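Local coordinates for D-isomer specific 2-hydroxyacid dehydrogenase family protein (Desulfovibrio vulgaris, PDB 5TX7) that probably catalyses the NAD(P)-dependent interconversion of D-2-hydroxyacids and 2-keto acids, at residues Leu195-His208 / Arg222-Thr236. Numbering follows the deposited sequence.
Sequences LDELFTSADVVSLH and RRLASMRPGSYLINT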
# COMPACT_ATOMS: atom_id res chain seq x y z
N LEU A 195 1.40 -21.73 16.81
CA LEU A 195 1.25 -21.71 15.35
C LEU A 195 -0.14 -22.14 14.85
O LEU A 195 -0.68 -21.52 13.96
CB LEU A 195 2.34 -22.58 14.71
CG LEU A 195 2.56 -22.46 13.22
CD1 LEU A 195 2.62 -21.00 12.77
CD2 LEU A 195 3.90 -23.10 12.87
N ASP A 196 -0.71 -23.19 15.44
CA ASP A 196 -2.05 -23.64 15.05
C ASP A 196 -3.13 -22.62 15.39
O ASP A 196 -3.98 -22.34 14.54
CB ASP A 196 -2.36 -25.07 15.57
CG ASP A 196 -1.51 -26.15 14.86
OD1 ASP A 196 -1.03 -25.93 13.72
OD2 ASP A 196 -1.32 -27.25 15.42
N GLU A 197 -3.06 -22.02 16.58
CA GLU A 197 -3.95 -20.94 17.01
C GLU A 197 -3.88 -19.71 16.11
O GLU A 197 -4.89 -19.04 15.88
CB GLU A 197 -3.60 -20.57 18.46
CG GLU A 197 -4.54 -19.59 19.16
CD GLU A 197 -4.08 -19.25 20.59
OE1 GLU A 197 -3.21 -19.98 21.17
OE2 GLU A 197 -4.59 -18.24 21.13
N LEU A 198 -2.68 -19.41 15.61
CA LEU A 198 -2.48 -18.29 14.68
C LEU A 198 -3.34 -18.48 13.45
O LEU A 198 -4.08 -17.58 13.09
CB LEU A 198 -1.01 -18.12 14.28
CG LEU A 198 -0.61 -16.87 13.46
CD1 LEU A 198 0.83 -16.47 13.74
CD2 LEU A 198 -0.77 -17.03 11.96
N PHE A 199 -3.28 -19.66 12.83
CA PHE A 199 -4.09 -19.93 11.61
C PHE A 199 -5.61 -19.94 11.82
O PHE A 199 -6.33 -19.50 10.91
CB PHE A 199 -3.63 -21.20 10.89
CG PHE A 199 -2.38 -21.01 10.11
CD1 PHE A 199 -1.14 -21.18 10.71
CD2 PHE A 199 -2.43 -20.58 8.79
CE1 PHE A 199 0.03 -20.97 10.01
CE2 PHE A 199 -1.27 -20.39 8.08
CZ PHE A 199 -0.04 -20.57 8.70
N THR A 200 -6.10 -20.39 12.98
CA THR A 200 -7.53 -20.37 13.24
C THR A 200 -8.04 -18.95 13.54
O THR A 200 -9.21 -18.67 13.30
CB THR A 200 -8.00 -21.35 14.37
OG1 THR A 200 -7.56 -20.92 15.65
CG2 THR A 200 -7.53 -22.75 14.16
N SER A 201 -7.19 -18.07 14.05
CA SER A 201 -7.62 -16.72 14.49
C SER A 201 -7.29 -15.59 13.53
O SER A 201 -7.88 -14.53 13.64
CB SER A 201 -6.98 -16.39 15.84
OG SER A 201 -7.42 -17.30 16.82
N ALA A 202 -6.34 -15.78 12.61
CA ALA A 202 -5.88 -14.72 11.73
C ALA A 202 -6.70 -14.62 10.45
O ALA A 202 -6.98 -15.62 9.79
CB ALA A 202 -4.43 -14.94 11.37
N ASP A 203 -7.04 -13.38 10.10
CA ASP A 203 -7.63 -13.04 8.81
C ASP A 203 -6.57 -12.80 7.73
O ASP A 203 -6.87 -12.94 6.56
CB ASP A 203 -8.50 -11.79 8.93
CG ASP A 203 -9.64 -11.98 9.88
OD1 ASP A 203 -10.45 -12.89 9.63
OD2 ASP A 203 -9.72 -11.26 10.91
N VAL A 204 -5.38 -12.36 8.14
CA VAL A 204 -4.24 -12.21 7.26
C VAL A 204 -3.07 -12.87 7.94
O VAL A 204 -2.79 -12.58 9.09
CB VAL A 204 -3.86 -10.73 7.03
CG1 VAL A 204 -2.68 -10.62 6.07
CG2 VAL A 204 -5.05 -9.93 6.54
N VAL A 205 -2.37 -13.73 7.21
CA VAL A 205 -1.17 -14.37 7.71
C VAL A 205 0.00 -13.90 6.88
O VAL A 205 -0.04 -14.03 5.67
CB VAL A 205 -1.26 -15.91 7.55
CG1 VAL A 205 0.08 -16.56 7.87
CG2 VAL A 205 -2.29 -16.46 8.51
N SER A 206 1.06 -13.41 7.54
CA SER A 206 2.30 -13.07 6.87
C SER A 206 3.49 -13.85 7.42
O SER A 206 3.68 -13.91 8.63
CB SER A 206 2.57 -11.58 7.02
OG SER A 206 3.67 -11.20 6.18
N LEU A 207 4.33 -14.40 6.53
CA LEU A 207 5.45 -15.27 6.91
C LEU A 207 6.76 -14.52 7.03
O LEU A 207 7.16 -13.79 6.11
CB LEU A 207 5.60 -16.40 5.90
CG LEU A 207 4.36 -17.28 5.66
CD1 LEU A 207 4.75 -18.47 4.79
CD2 LEU A 207 3.70 -17.76 6.94
N HIS A 208 7.45 -14.70 8.16
CA HIS A 208 8.69 -13.97 8.48
C HIS A 208 9.69 -14.83 9.25
O HIS A 208 10.40 -14.33 10.13
CB HIS A 208 8.35 -12.71 9.27
CG HIS A 208 7.47 -11.77 8.52
ND1 HIS A 208 7.96 -10.96 7.52
CD2 HIS A 208 6.14 -11.58 8.55
CE1 HIS A 208 6.98 -10.27 6.99
NE2 HIS A 208 5.85 -10.63 7.59
N ARG A 222 -3.76 -28.65 6.03
CA ARG A 222 -4.41 -28.68 7.35
C ARG A 222 -4.58 -27.31 8.00
O ARG A 222 -5.65 -27.00 8.51
CB ARG A 222 -3.65 -29.59 8.34
CG ARG A 222 -4.34 -29.75 9.70
CD ARG A 222 -3.50 -30.53 10.69
NE ARG A 222 -2.18 -29.93 10.87
CZ ARG A 222 -1.84 -29.03 11.80
NH1 ARG A 222 -0.60 -28.56 11.80
NH2 ARG A 222 -2.70 -28.59 12.73
N ARG A 223 -3.51 -26.51 8.00
CA ARG A 223 -3.58 -25.16 8.53
C ARG A 223 -4.47 -24.27 7.67
O ARG A 223 -5.17 -23.40 8.22
CB ARG A 223 -2.21 -24.55 8.67
CG ARG A 223 -1.64 -24.85 10.03
CD ARG A 223 -0.15 -24.90 10.07
NE ARG A 223 0.30 -25.57 11.28
CZ ARG A 223 1.55 -25.99 11.50
NH1 ARG A 223 2.49 -25.81 10.58
NH2 ARG A 223 1.86 -26.62 12.61
N LEU A 224 -4.45 -24.49 6.36
CA LEU A 224 -5.34 -23.76 5.44
C LEU A 224 -6.81 -24.08 5.71
O LEU A 224 -7.62 -23.17 5.81
CB LEU A 224 -5.00 -24.04 3.98
CG LEU A 224 -3.68 -23.45 3.45
CD1 LEU A 224 -3.36 -24.09 2.10
CD2 LEU A 224 -3.75 -21.93 3.35
N ALA A 225 -7.13 -25.36 5.91
CA ALA A 225 -8.49 -25.78 6.28
C ALA A 225 -8.97 -25.17 7.60
O ALA A 225 -10.17 -24.99 7.79
CB ALA A 225 -8.55 -27.29 6.37
N SER A 226 -8.05 -24.87 8.50
CA SER A 226 -8.39 -24.24 9.78
C SER A 226 -8.73 -22.75 9.67
O SER A 226 -9.29 -22.18 10.59
CB SER A 226 -7.25 -24.45 10.81
OG SER A 226 -6.22 -23.50 10.67
N MET A 227 -8.36 -22.11 8.56
CA MET A 227 -8.52 -20.66 8.43
C MET A 227 -9.96 -20.32 8.10
O MET A 227 -10.69 -21.14 7.54
CB MET A 227 -7.63 -20.09 7.34
CG MET A 227 -6.14 -20.18 7.66
SD MET A 227 -5.12 -19.39 6.41
CE MET A 227 -5.25 -17.72 7.05
N ARG A 228 -10.37 -19.12 8.47
CA ARG A 228 -11.67 -18.60 8.10
C ARG A 228 -11.72 -18.36 6.59
O ARG A 228 -10.73 -17.88 6.01
CB ARG A 228 -11.96 -17.30 8.83
CG ARG A 228 -12.19 -17.48 10.30
CD ARG A 228 -12.93 -16.27 10.85
NE ARG A 228 -12.00 -15.24 11.29
CZ ARG A 228 -11.33 -15.26 12.44
NH1 ARG A 228 -11.45 -16.26 13.32
NH2 ARG A 228 -10.52 -14.24 12.73
N PRO A 229 -12.87 -18.66 5.96
CA PRO A 229 -12.98 -18.36 4.54
C PRO A 229 -12.92 -16.86 4.29
O PRO A 229 -13.42 -16.09 5.11
CB PRO A 229 -14.33 -18.94 4.16
CG PRO A 229 -15.10 -18.90 5.41
CD PRO A 229 -14.13 -19.16 6.50
N GLY A 230 -12.28 -16.47 3.20
CA GLY A 230 -12.03 -15.07 2.92
C GLY A 230 -10.72 -14.52 3.46
O GLY A 230 -10.51 -13.30 3.43
N SER A 231 -9.82 -15.39 3.92
CA SER A 231 -8.54 -14.93 4.50
C SER A 231 -7.46 -14.69 3.45
O SER A 231 -7.60 -15.07 2.27
CB SER A 231 -8.05 -15.93 5.55
OG SER A 231 -8.96 -15.97 6.66
N TYR A 232 -6.39 -14.01 3.88
CA TYR A 232 -5.28 -13.63 3.00
C TYR A 232 -3.97 -14.24 3.50
O TYR A 232 -3.73 -14.28 4.70
CB TYR A 232 -5.15 -12.12 2.91
CG TYR A 232 -6.31 -11.43 2.24
CD1 TYR A 232 -6.38 -11.33 0.84
CD2 TYR A 232 -7.37 -10.90 2.98
CE1 TYR A 232 -7.44 -10.69 0.21
CE2 TYR A 232 -8.45 -10.28 2.36
CZ TYR A 232 -8.49 -10.18 0.98
OH TYR A 232 -9.57 -9.55 0.36
N LEU A 233 -3.13 -14.70 2.56
CA LEU A 233 -1.77 -15.19 2.84
C LEU A 233 -0.72 -14.33 2.13
O LEU A 233 -0.85 -14.03 0.94
CB LEU A 233 -1.63 -16.63 2.38
CG LEU A 233 -0.26 -17.29 2.59
CD1 LEU A 233 0.10 -17.39 4.06
CD2 LEU A 233 -0.23 -18.64 1.91
N ILE A 234 0.33 -13.94 2.85
CA ILE A 234 1.43 -13.15 2.27
C ILE A 234 2.72 -13.87 2.59
O ILE A 234 2.93 -14.27 3.75
CB ILE A 234 1.52 -11.72 2.89
CG1 ILE A 234 0.17 -10.98 2.83
CG2 ILE A 234 2.59 -10.90 2.17
CD1 ILE A 234 -0.32 -10.63 1.43
N ASN A 235 3.59 -14.00 1.60
CA ASN A 235 4.88 -14.65 1.78
C ASN A 235 5.99 -13.89 1.07
O ASN A 235 6.13 -13.97 -0.16
CB ASN A 235 4.83 -16.07 1.26
CG ASN A 235 6.11 -16.84 1.52
OD1 ASN A 235 6.83 -16.57 2.47
ND2 ASN A 235 6.38 -17.83 0.69
N THR A 236 6.75 -13.13 1.85
CA THR A 236 7.96 -12.46 1.39
C THR A 236 9.22 -13.14 1.96
O THR A 236 10.32 -12.59 1.85
CB THR A 236 7.97 -11.00 1.87
OG1 THR A 236 7.86 -10.98 3.29
CG2 THR A 236 6.80 -10.22 1.29
O HOH W 1 -4.34 -24.39 12.48
O HOH W 2 -8.70 -17.79 10.20
O HOH W 3 -11.01 -20.38 12.18
O HOH W 4 -10.54 -13.84 7.05
O HOH W 5 -9.72 -11.40 5.54
O HOH W 6 5.70 -12.14 4.38
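With CG anti to its carbonyl carbon (chi1 -77°), Phe199 sets its ring against Arg223 CB where helix 195-201 packs against helix 221-225 of a Rossmann-type beta-alpha-beta unit. Arg223 CB lies over one ring face, 4.0 Å from the Phe199 centroid, while Met227 SD approaches the ring edge in a Met-aromatic contact. A bend at chi3 (84°) turns Met227 CE back to Val205 CG2, 3.5 Å away, joining the loop after helix 221-225 to strand 204-207. Beyond the ring, the Arg223 chain, extended from CG to NE, carries its guanidinium to Asp196 OD1, which lies nearly in its plane, 2.8 Å from Arg223 NE; Leu195 CD2 covers one face. Arg222 NH1 also bonds this oxygen, on its syn side, completing a salt-bridge network. Leu218 O takes a further bond from Arg223 NH1.

Strands 204-207 and 231-235 run parallel as central neighbours of the NAD-binding domain's sheet: Val205 N donates to Tyr232 O, and Val205 O accepts from Ile234 N at 2.8 Å. Just before the two strands, Arg228 NE forms a salt bridge with Asp203 OD1, at 3.3 Å, whereas Asp203 OD2 accepts from Thr150 N. Water 4 donates to both Asp203 OD1 and Ser231 OG, the latter at 2.7 Å.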